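2,3,4,5-tetrahydropyridine-2,6-dicarboxylate N-succinyltransferase (Campylobacter jejuni, PDB 2RIJ) probably catalyses the succinyl-CoA-dependent conversion of cyclic tetrahydrodipicolinate into acyclic N-succinyl-L-2-amino-6-oxopimelate, the first step of the succinylase route to lysine. Local coordinates at residues I3-F9 and F97-E103; I16-Y22 and A60-E65; G29-L33 and Q45-A49; D34-N39 and P177-Y182. Where two conformers were deposited one is given. Residues are numbered along the deposited sequence.

Interaction 1 (I3-F9 and F97-E103)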
# COMPACT_ATOMS: atom_id res chain seq x y z
N ILE A 3 36.43 -54.13 53.67
CA ILE A 3 35.62 -52.90 53.86
C ILE A 3 34.45 -53.22 54.79
O ILE A 3 33.41 -53.70 54.37
CB ILE A 3 35.10 -52.23 52.54
CG1 ILE A 3 36.23 -52.12 51.52
CG2 ILE A 3 34.52 -50.84 52.88
CD1 ILE A 3 37.50 -51.42 52.03
N ASN A 4 34.65 -52.95 56.07
CA ASN A 4 33.68 -53.31 57.08
C ASN A 4 32.94 -52.11 57.65
O ASN A 4 31.77 -52.21 58.01
CB ASN A 4 34.37 -54.15 58.16
CG ASN A 4 34.92 -55.48 57.59
OD1 ASN A 4 34.16 -56.26 57.02
ND2 ASN A 4 36.23 -55.69 57.69
N THR A 5 33.57 -50.95 57.65
CA THR A 5 32.92 -49.73 58.12
C THR A 5 32.86 -48.65 57.04
O THR A 5 33.60 -48.69 56.07
CB THR A 5 33.69 -49.18 59.32
OG1 THR A 5 34.97 -48.74 58.87
CG2 THR A 5 33.89 -50.28 60.39
N LYS A 6 32.01 -47.66 57.23
CA LYS A 6 31.96 -46.53 56.29
C LYS A 6 33.25 -45.73 56.30
O LYS A 6 33.61 -45.08 55.31
CB LYS A 6 30.73 -45.66 56.55
CG LYS A 6 29.45 -46.41 56.39
CD LYS A 6 28.26 -45.53 56.53
CE LYS A 6 27.00 -46.33 56.38
NZ LYS A 6 25.80 -45.61 56.90
N GLU A 7 33.96 -45.75 57.42
CA GLU A 7 35.29 -45.21 57.49
C GLU A 7 36.31 -45.94 56.59
O GLU A 7 37.22 -45.32 55.99
CB GLU A 7 35.77 -45.26 58.93
CG GLU A 7 37.25 -44.98 59.08
CD GLU A 7 37.71 -45.13 60.52
OE1 GLU A 7 37.93 -46.28 60.97
OE2 GLU A 7 37.86 -44.09 61.18
N ASP A 8 36.22 -47.27 56.55
CA ASP A 8 37.08 -48.09 55.67
C ASP A 8 36.76 -47.68 54.23
O ASP A 8 37.66 -47.53 53.42
CB ASP A 8 36.75 -49.57 55.80
CG ASP A 8 37.21 -50.18 57.11
OD1 ASP A 8 38.16 -49.63 57.74
OD2 ASP A 8 36.64 -51.25 57.47
N PHE A 9 35.47 -47.53 53.96
CA PHE A 9 34.97 -47.15 52.64
C PHE A 9 35.56 -45.82 52.17
O PHE A 9 36.09 -45.73 51.05
CB PHE A 9 33.46 -47.06 52.66
CG PHE A 9 32.86 -46.65 51.34
CD1 PHE A 9 32.67 -47.57 50.34
CD2 PHE A 9 32.49 -45.34 51.11
CE1 PHE A 9 32.09 -47.22 49.13
CE2 PHE A 9 31.92 -44.96 49.91
CZ PHE A 9 31.72 -45.91 48.92
N PHE A 97 30.98 -51.80 48.83
CA PHE A 97 29.81 -51.15 49.42
C PHE A 97 29.21 -51.90 50.62
O PHE A 97 28.14 -51.53 51.10
CB PHE A 97 28.72 -51.02 48.38
CG PHE A 97 28.96 -49.93 47.35
CD1 PHE A 97 29.12 -48.60 47.74
CD2 PHE A 97 28.90 -50.23 45.99
CE1 PHE A 97 29.27 -47.59 46.79
CE2 PHE A 97 29.07 -49.21 45.03
CZ PHE A 97 29.25 -47.91 45.43
N LYS A 98 29.88 -52.95 51.07
CA LYS A 98 29.40 -53.75 52.20
C LYS A 98 28.79 -52.95 53.36
O LYS A 98 27.68 -53.26 53.77
CB LYS A 98 30.49 -54.69 52.67
CG LYS A 98 30.11 -55.63 53.82
CD LYS A 98 31.28 -56.58 54.07
CE LYS A 98 31.23 -57.26 55.45
NZ LYS A 98 31.63 -56.37 56.60
N PRO A 99 29.48 -51.88 53.85
CA PRO A 99 28.88 -51.12 54.98
C PRO A 99 27.48 -50.53 54.74
O PRO A 99 26.80 -50.16 55.70
CB PRO A 99 29.90 -50.01 55.21
CG PRO A 99 31.15 -50.48 54.61
CD PRO A 99 30.77 -51.30 53.44
N PHE A 100 27.04 -50.44 53.48
CA PHE A 100 25.77 -49.80 53.14
C PHE A 100 24.67 -50.77 52.74
O PHE A 100 23.55 -50.35 52.50
CB PHE A 100 25.96 -48.90 51.90
CG PHE A 100 26.97 -47.81 52.08
CD1 PHE A 100 26.60 -46.59 52.64
CD2 PHE A 100 28.29 -47.98 51.68
CE1 PHE A 100 27.55 -45.59 52.79
CE2 PHE A 100 29.23 -46.99 51.82
CZ PHE A 100 28.87 -45.80 52.37
N LEU A 101 24.98 -52.06 52.64
CA LEU A 101 24.07 -52.98 51.94
C LEU A 101 22.72 -53.20 52.65
O LEU A 101 21.73 -53.52 52.00
CB LEU A 101 24.77 -54.31 51.67
CG LEU A 101 25.98 -54.27 50.74
CD1 LEU A 101 26.63 -55.67 50.58
CD2 LEU A 101 25.62 -53.71 49.37
N GLU A 102 22.66 -52.98 53.95
CA GLU A 102 21.41 -53.19 54.69
C GLU A 102 20.65 -51.88 54.88
O GLU A 102 19.66 -51.83 55.61
CB GLU A 102 21.70 -53.87 56.05
CG GLU A 102 22.39 -55.24 55.93
N GLU A 103 21.09 -50.82 54.21
CA GLU A 103 20.45 -49.52 54.29
C GLU A 103 19.68 -49.20 53.04
O GLU A 103 19.98 -49.70 51.95
CB GLU A 103 21.50 -48.45 54.46
CG GLU A 103 22.28 -48.56 55.74
CD GLU A 103 23.23 -47.41 55.92
OE1 GLU A 103 23.47 -46.65 54.95
OE2 GLU A 103 23.77 -47.26 57.04
O HOH W 1 29.81 -54.13 57.16

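Interaction 2 (I16-Y22 and A60-E65)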
# COMPACT_ATOMS: atom_id res chain seq x y z
N ILE A 16 41.99 -44.75 46.01
CA ILE A 16 41.69 -44.82 44.59
C ILE A 16 41.98 -43.47 43.92
O ILE A 16 42.65 -43.39 42.87
CB ILE A 16 40.21 -45.22 44.35
CG1 ILE A 16 39.97 -46.66 44.84
CG2 ILE A 16 39.81 -45.05 42.85
CD1 ILE A 16 38.47 -46.99 45.04
N GLU A 17 41.50 -42.40 44.56
CA GLU A 17 41.52 -41.08 43.97
C GLU A 17 42.93 -40.52 43.98
O GLU A 17 43.22 -39.58 43.25
CB GLU A 17 40.51 -40.13 44.65
CG GLU A 17 39.04 -40.45 44.36
CD GLU A 17 38.04 -39.49 45.04
OE1 GLU A 17 38.46 -38.77 45.97
OE2 GLU A 17 36.84 -39.46 44.62
N GLN A 18 43.82 -41.10 44.79
CA GLN A 18 45.23 -40.71 44.82
C GLN A 18 46.05 -41.53 43.81
O GLN A 18 47.27 -41.36 43.70
CB GLN A 18 45.80 -40.81 46.25
CG GLN A 18 46.22 -42.21 46.68
CD GLN A 18 46.62 -42.34 48.16
OE1 GLN A 18 47.16 -43.37 48.56
NE2 GLN A 18 46.34 -41.31 48.96
N LYS A 19 45.41 -42.41 43.06
CA LYS A 19 46.12 -43.11 42.00
C LYS A 19 46.53 -42.09 40.95
O LYS A 19 45.93 -41.02 40.81
CB LYS A 19 45.26 -44.20 41.35
CG LYS A 19 45.14 -45.48 42.19
CD LYS A 19 44.20 -46.50 41.52
CE LYS A 19 44.35 -47.88 42.12
NZ LYS A 19 44.06 -48.99 41.16
N SER A 20 47.57 -42.46 40.20
CA SER A 20 48.27 -41.52 39.34
C SER A 20 47.38 -41.15 38.17
O SER A 20 46.88 -42.01 37.44
CB SER A 20 49.58 -42.15 38.83
OG SER A 20 50.36 -41.21 38.09
N GLY A 21 47.20 -39.84 38.00
CA GLY A 21 46.38 -39.31 36.93
C GLY A 21 44.88 -39.48 37.12
O GLY A 21 44.11 -39.08 36.24
N TYR A 22 44.45 -40.03 38.26
CA TYR A 22 43.01 -40.16 38.53
C TYR A 22 42.31 -38.82 38.32
O TYR A 22 42.82 -37.78 38.72
CB TYR A 22 42.75 -40.71 39.93
CG TYR A 22 41.30 -41.01 40.15
CD1 TYR A 22 40.42 -40.01 40.57
CD2 TYR A 22 40.79 -42.26 39.89
CE1 TYR A 22 39.03 -40.28 40.73
CE2 TYR A 22 39.42 -42.54 40.05
CZ TYR A 22 38.56 -41.54 40.49
OH TYR A 22 37.24 -41.84 40.65
N ALA A 60 31.59 -43.59 41.71
CA ALA A 60 32.34 -43.62 40.44
C ALA A 60 33.74 -44.23 40.68
O ALA A 60 34.20 -45.04 39.90
CB ALA A 60 32.44 -42.21 39.87
N ALA A 61 34.37 -43.87 41.79
CA ALA A 61 35.72 -44.35 42.14
C ALA A 61 35.71 -45.87 42.30
O ALA A 61 36.61 -46.54 41.80
CB ALA A 61 36.21 -43.69 43.43
N ILE A 62 34.67 -46.40 42.97
CA ILE A 62 34.54 -47.85 43.19
C ILE A 62 34.41 -48.55 41.85
O ILE A 62 35.04 -49.55 41.65
CB ILE A 62 33.33 -48.22 44.12
CG1 ILE A 62 33.50 -47.67 45.55
CG2 ILE A 62 33.11 -49.73 44.14
CD1 ILE A 62 34.88 -48.01 46.23
N MSE A 63 33.64 -48.00 40.92
CA MSE A 63 33.43 -48.61 39.60
C MSE A 63 34.69 -48.60 38.76
O MSE A 63 35.04 -49.58 38.14
CB MSE A 63 32.36 -47.85 38.80
CG MSE A 63 30.97 -47.93 39.34
SE MSE A 63 30.36 -49.73 39.75
CE MSE A 63 31.01 -50.73 38.19
N LEU A 64 35.36 -47.45 38.72
CA LEU A 64 36.62 -47.32 38.00
C LEU A 64 37.66 -48.28 38.58
O LEU A 64 38.43 -48.93 37.84
CB LEU A 64 37.13 -45.89 38.06
CG LEU A 64 36.26 -44.92 37.24
CD1 LEU A 64 36.65 -43.48 37.55
CD2 LEU A 64 36.36 -45.26 35.73
N GLU A 65 37.70 -48.37 39.91
CA GLU A 65 38.62 -49.31 40.56
C GLU A 65 38.30 -50.80 40.25
O GLU A 65 39.20 -51.61 40.19
CB GLU A 65 38.64 -49.05 42.06
CG GLU A 65 39.55 -49.97 42.85
CD GLU A 65 41.04 -49.79 42.56
OE1 GLU A 65 41.45 -48.81 41.89
OE2 GLU A 65 41.82 -50.64 43.05

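Interaction 3 (G29-L33 and Q45-A49)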
# COMPACT_ATOMS: atom_id res chain seq x y z
N GLY A 29 27.18 -43.24 34.57
CA GLY A 29 26.17 -44.20 34.87
C GLY A 29 26.44 -45.53 34.21
O GLY A 29 27.47 -45.70 33.54
N ILE A 30 25.53 -46.46 34.43
CA ILE A 30 25.56 -47.78 33.83
C ILE A 30 24.38 -47.94 32.86
O ILE A 30 23.21 -47.78 33.24
CB ILE A 30 25.55 -48.90 34.91
CG1 ILE A 30 26.78 -48.83 35.80
CG2 ILE A 30 25.47 -50.31 34.26
CD1 ILE A 30 26.68 -49.78 37.06
N ALA A 31 24.70 -48.29 31.63
CA ALA A 31 23.73 -48.51 30.58
C ALA A 31 23.51 -49.98 30.25
O ALA A 31 24.44 -50.76 30.24
CB ALA A 31 24.19 -47.80 29.32
N ARG A 32 22.25 -50.35 29.98
CA ARG A 32 21.94 -51.60 29.31
C ARG A 32 21.98 -51.30 27.83
O ARG A 32 21.33 -50.35 27.35
CB ARG A 32 20.56 -52.12 29.71
CG ARG A 32 20.21 -53.44 29.09
CD ARG A 32 18.73 -53.87 29.32
NE ARG A 32 17.79 -52.84 28.87
CZ ARG A 32 17.52 -52.56 27.60
NH1 ARG A 32 18.08 -53.20 26.61
NH2 ARG A 32 16.67 -51.57 27.32
N LEU A 33 22.74 -52.10 27.07
CA LEU A 33 22.92 -51.86 25.65
C LEU A 33 22.06 -52.78 24.76
O LEU A 33 21.88 -53.96 25.06
CB LEU A 33 24.37 -52.05 25.24
CG LEU A 33 25.45 -51.30 26.04
CD1 LEU A 33 26.83 -51.68 25.41
CD2 LEU A 33 25.23 -49.82 26.13
N GLN A 45 21.53 -48.70 20.88
CA GLN A 45 20.90 -47.90 21.90
C GLN A 45 21.52 -48.21 23.26
O GLN A 45 21.98 -49.34 23.51
CB GLN A 45 19.38 -48.18 21.97
CG GLN A 45 18.64 -47.23 22.88
CD GLN A 45 17.14 -47.37 22.85
OE1 GLN A 45 16.40 -46.37 22.75
NE2 GLN A 45 16.65 -48.62 22.95
N ALA A 46 21.47 -47.24 24.15
CA ALA A 46 21.88 -47.38 25.53
C ALA A 46 20.77 -46.82 26.43
O ALA A 46 20.17 -45.78 26.12
CB ALA A 46 23.18 -46.64 25.75
N SER A 47 20.43 -47.54 27.50
CA SER A 47 19.40 -47.11 28.44
C SER A 47 20.00 -47.04 29.86
O SER A 47 20.68 -47.98 30.30
CB SER A 47 18.19 -48.05 28.39
OG SER A 47 17.67 -48.18 27.06
N PHE A 48 19.74 -45.94 30.56
CA PHE A 48 20.17 -45.74 31.91
C PHE A 48 18.96 -45.58 32.80
O PHE A 48 18.00 -44.94 32.42
CB PHE A 48 20.99 -44.44 32.03
CG PHE A 48 22.28 -44.42 31.25
CD1 PHE A 48 22.29 -44.09 29.91
CD2 PHE A 48 23.48 -44.62 31.89
CE1 PHE A 48 23.44 -43.99 29.18
CE2 PHE A 48 24.67 -44.54 31.17
CZ PHE A 48 24.64 -44.20 29.80
N ALA A 49 19.04 -46.08 34.04
CA ALA A 49 18.01 -45.82 35.02
C ALA A 49 18.44 -44.81 36.06
O ALA A 49 17.62 -44.40 36.88
CB ALA A 49 17.58 -47.14 35.71
O HOH W 2 21.44 -47.11 35.06
O HOH W 3 19.18 -49.65 25.52

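Interaction 4 (D34-N39 and P177-Y182)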
# COMPACT_ATOMS: atom_id res chain seq x y z
N ASP A 34 21.58 -52.22 23.65
CA ASP A 34 20.95 -52.98 22.60
C ASP A 34 21.97 -53.07 21.48
O ASP A 34 22.47 -52.05 21.03
CB ASP A 34 19.69 -52.30 22.09
CG ASP A 34 18.57 -52.26 23.14
OD1 ASP A 34 18.20 -53.34 23.68
OD2 ASP A 34 18.05 -51.15 23.43
N ARG A 35 22.31 -54.29 21.06
CA ARG A 35 23.32 -54.54 20.02
C ARG A 35 22.66 -54.99 18.71
O ARG A 35 21.52 -55.42 18.72
CB ARG A 35 24.28 -55.62 20.49
CG ARG A 35 25.07 -55.17 21.73
CD ARG A 35 25.76 -56.36 22.40
NE ARG A 35 26.60 -55.90 23.50
CZ ARG A 35 27.80 -55.36 23.33
NH1 ARG A 35 28.30 -55.20 22.11
NH2 ARG A 35 28.48 -54.95 24.39
N GLY A 36 23.39 -54.90 17.62
CA GLY A 36 22.92 -55.33 16.31
C GLY A 36 22.58 -56.81 16.28
O GLY A 36 23.27 -57.62 16.89
N GLN A 37 21.47 -57.13 15.62
CA GLN A 37 21.01 -58.49 15.39
C GLN A 37 21.99 -59.22 14.45
O GLN A 37 22.12 -60.43 14.51
CB GLN A 37 19.62 -58.51 14.74
CG GLN A 37 18.44 -58.00 15.56
CD GLN A 37 18.47 -56.49 15.68
OE1 GLN A 37 19.06 -55.81 14.83
NE2 GLN A 37 17.88 -55.96 16.75
N LEU A 38 22.61 -58.49 13.53
CA LEU A 38 23.62 -59.03 12.62
C LEU A 38 25.03 -58.65 13.11
O LEU A 38 25.90 -59.50 13.22
CB LEU A 38 23.41 -58.50 11.19
CG LEU A 38 22.21 -58.98 10.38
CD1 LEU A 38 22.34 -58.48 8.96
CD2 LEU A 38 22.13 -60.46 10.39
N ASN A 39 25.23 -57.38 13.40
CA ASN A 39 26.52 -56.89 13.86
C ASN A 39 26.47 -56.65 15.38
O ASN A 39 26.11 -55.57 15.85
CB ASN A 39 26.89 -55.64 13.08
CG ASN A 39 26.75 -55.82 11.55
OD1 ASN A 39 25.68 -55.57 10.97
ND2 ASN A 39 27.84 -56.25 10.91
N PRO A 177 15.41 -51.18 18.71
CA PRO A 177 16.10 -51.00 17.45
C PRO A 177 16.38 -52.33 16.72
O PRO A 177 16.73 -53.35 17.33
CB PRO A 177 17.39 -50.26 17.85
CG PRO A 177 17.67 -50.77 19.28
CD PRO A 177 16.30 -51.01 19.87
N ILE A 178 16.21 -52.29 15.40
CA ILE A 178 16.50 -53.42 14.52
C ILE A 178 17.31 -52.90 13.34
O ILE A 178 16.91 -51.95 12.68
CB ILE A 178 15.20 -54.04 13.99
CG1 ILE A 178 14.27 -54.38 15.16
CG2 ILE A 178 15.52 -55.27 13.04
CD1 ILE A 178 12.90 -54.89 14.74
N GLU A 179 18.44 -53.52 13.07
CA GLU A 179 19.25 -53.19 11.90
C GLU A 179 18.45 -53.38 10.64
O GLU A 179 17.77 -54.38 10.48
CB GLU A 179 20.50 -54.08 11.83
CG GLU A 179 21.42 -53.97 13.00
CD GLU A 179 22.76 -54.67 12.73
OE1 GLU A 179 23.60 -54.06 12.03
OE2 GLU A 179 22.95 -55.81 13.21
N LEU A 180 18.50 -52.39 9.74
CA LEU A 180 17.78 -52.46 8.48
C LEU A 180 18.24 -53.70 7.68
O LEU A 180 17.44 -54.37 7.04
CB LEU A 180 17.96 -51.15 7.66
CG LEU A 180 17.28 -49.91 8.32
CD1 LEU A 180 17.74 -48.62 7.67
CD2 LEU A 180 15.77 -50.04 8.30
N GLU A 181 19.53 -54.03 7.73
CA GLU A 181 20.05 -55.15 6.96
C GLU A 181 19.49 -56.47 7.48
O GLU A 181 19.32 -57.43 6.73
CB GLU A 181 21.58 -55.14 6.96
CG GLU A 181 22.22 -56.09 5.94
CD GLU A 181 21.61 -56.01 4.51
OE1 GLU A 181 21.48 -54.91 3.91
OE2 GLU A 181 21.26 -57.09 3.98
N TYR A 182 19.16 -56.51 8.76
CA TYR A 182 18.50 -57.68 9.33
C TYR A 182 17.08 -57.87 8.74
O TYR A 182 16.64 -58.99 8.45
CB TYR A 182 18.46 -57.57 10.87
CG TYR A 182 17.69 -58.70 11.48
CD1 TYR A 182 18.30 -59.92 11.75
CD2 TYR A 182 16.33 -58.58 11.71
CE1 TYR A 182 17.60 -60.96 12.30
CE2 TYR A 182 15.61 -59.61 12.23
CZ TYR A 182 16.26 -60.79 12.54
OH TYR A 182 15.53 -61.82 13.05

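Interaction 1 (I3-F9 and F97-E103)
The start of a helix shows how exposed polar groups find partners at a protein's surface. The 3-9 segment satisfies its own amides first: Asp8 OD2 accepts from Asn4 N (3.0 Å) and Thr5 N (3.1 Å), while Thr5 OG1 accepts from Asp8 N (3.0 Å). The lysines then reach across to the loop and back. Lys98 NZ donates to Asn4 OD1 at 2.6 Å, and a water accepting from Lys98 NZ (2.9 Å) donates to Asn4 O (2.9 Å). Lys6 NZ forms a salt bridge with Glu103 OE2 at 2.6 Å; the other carboxylate oxygen, Glu103 OE1, is held by His106. Beneath these polar links Pro99 packs on the helix start, its CG 3.4 Å from Thr5 O. Phe100 turns its edge to the face of Phe9 in a T-shaped stack, centroids 4.9 Å apart, and Phe97 adjoins Phe9. An aromatic cluster thus underlies the N-terminus of helix 6-17, whose Thr5-Asp8 pair is a classic capping box.

Interaction 2 (I16-Y22 and A60-E65)
Three residues carry most of this buried contact between the end of helix 6-17 and the middle of helix 57-69: Ile16, Glu65 and Ala61. Ile16 loses the most surface. Its CG2 lies 3.9 Å from Ala61 CB and its CD1 3.9 Å from Ile62 CD1, while the same CD1 meets Glu65 CB at 3.6 Å, so one branched side chain spans a full turn of the opposing helix. Ala61, small and pointing at its partner, allows close approach: its CA is 6.5 Å from that of Ile16, and Tyr22 OH comes within 3.3 Å of Ala61 CA. Tyr22 reaches this position because a type II turn from Lys19 to Tyr22, with Gly21 at positive phi, reverses the chain after the helix; its CE2 also packs 3.8 Å from Leu64 CD1. Glu65 combines two roles. Its aliphatic part lies against Ile16, whereas its carboxylate forms a salt bridge to Lys19, with OE1 2.7 Å from Lys19 NZ. Helix 87-96 packs against helix 57-69 as well, Ala93 touching Ile62 and Met63, a selenomethionine here. The chemistry is therefore chiefly apolar, with a single ion pair that compensates the charge of a glutamate buried between helices.

Interaction 3 (G29-L33 and Q45-A49)
Strands 27-35 and 43-48 run antiparallel but strongly twisted, the axes of their short segments 4.4 Å apart at closest approach and their directions 133° apart. Arg32 and Ser47 form a hydrogen-bonded pair in which Arg32 N donates to Ser47 O (2.9 Å) and Ser47 N to Arg32 O (3.0 Å). Next to it, Leu33 and Ala46 make a non-hydrogen-bonded pair, with Leu33 CA 3.4 Å from Gln45 O in a CA-H...O contact. Farther along, a water links the strands instead, donating to Ile30 O (2.6 Å) and accepting from Ala49 N (2.8 Å). This is a beta hairpin, and strand 27-35 also pairs with strand 124-129, which makes it an interior member of the antiparallel sheet in the N-terminal region. Side chains alternate between the two faces. On one, Ala31 CB sits over the Phe48 ring, 3.8 Å from its centroid, as a CH-pi contact, and Leu33 CD2 packs 3.8 Å from Ala46 CB; helix 138-149 covers this face, with Tyr146 meeting Phe48 edge-to-face. On the other lie Arg32 and Ser47, whose OG donates to a water that donates in turn to Arg32 O (2.9 Å). On this face, too, Arg32 NE is hydrogen-bonded to Lys191 O of a second subunit.

Interaction 4 (D34-N39 and P177-Y182)
As strand 27-35 runs out, the chain exchanges sheet pairing for side-chain bonds to a separate part of the protein. Asp34 begins with packing, its CB 3.8 Å from Pro177 CG, while its carboxylate bonds to Arg32 and Gln45 on its own hairpin. At Gly36 the backbone passes close to Glu179, with Gly36 CA 3.1 Å from Glu179 OE2; a beta carbon here would clash with that oxygen. Gln37, which has the most surface covered in the contact, uses its side-chain amide much as a neighbouring strand uses a peptide group: its NE2 donates to Pro177 O (2.9 Å) and its OE1 accepts from Glu179 N (3.0 Å), so one amide group pairs with the backbone on both sides of Ile178. Its CG also lies over the face of the Tyr182 ring, 4.2 Å from the centroid, in a CH-pi contact. Next, Leu38 N donates to Glu179 OE2 at 2.7 Å, and the Leu38 side chain packs on Tyr182, with Leu38 CG 4.0 Å from Tyr182 CB. Asn39 N donates to the same Glu179 OE2 at 2.8 Å, so one carboxylate oxygen receives two successive amides. Glu179 itself is the N-cap residue of helix 180-192. The contact thus lies where strand 176-178, outermost in its three-stranded sheet within the chain, gives way to that helix, with Pro177 and Glu179 also packing on Leu44 of strand 43-48.

In the fold
Interactions 1 and 2 lie along helix 6-17, with centres about 18 Å apart, and touch where Phe9 and Phe97 pack on Ile62 of helix 57-69. Interactions 3 and 4 follow along strand 27-35, about 17 Å apart between centres, and meet through Asp34 and Gln45. In sequence, the first segments come in numerical order. Interaction 1 encloses interaction 2, which encloses interaction 3, whereas interaction 4 crosses all three by reaching forward to residues 177-182. The helical packing and the hairpin therefore belong to the N-terminal region, and interaction 4 ties that region to the middle one, all away from the residues predicted to bind succinyl-CoA, which lie in the left-handed beta-helix and the strands that follow it.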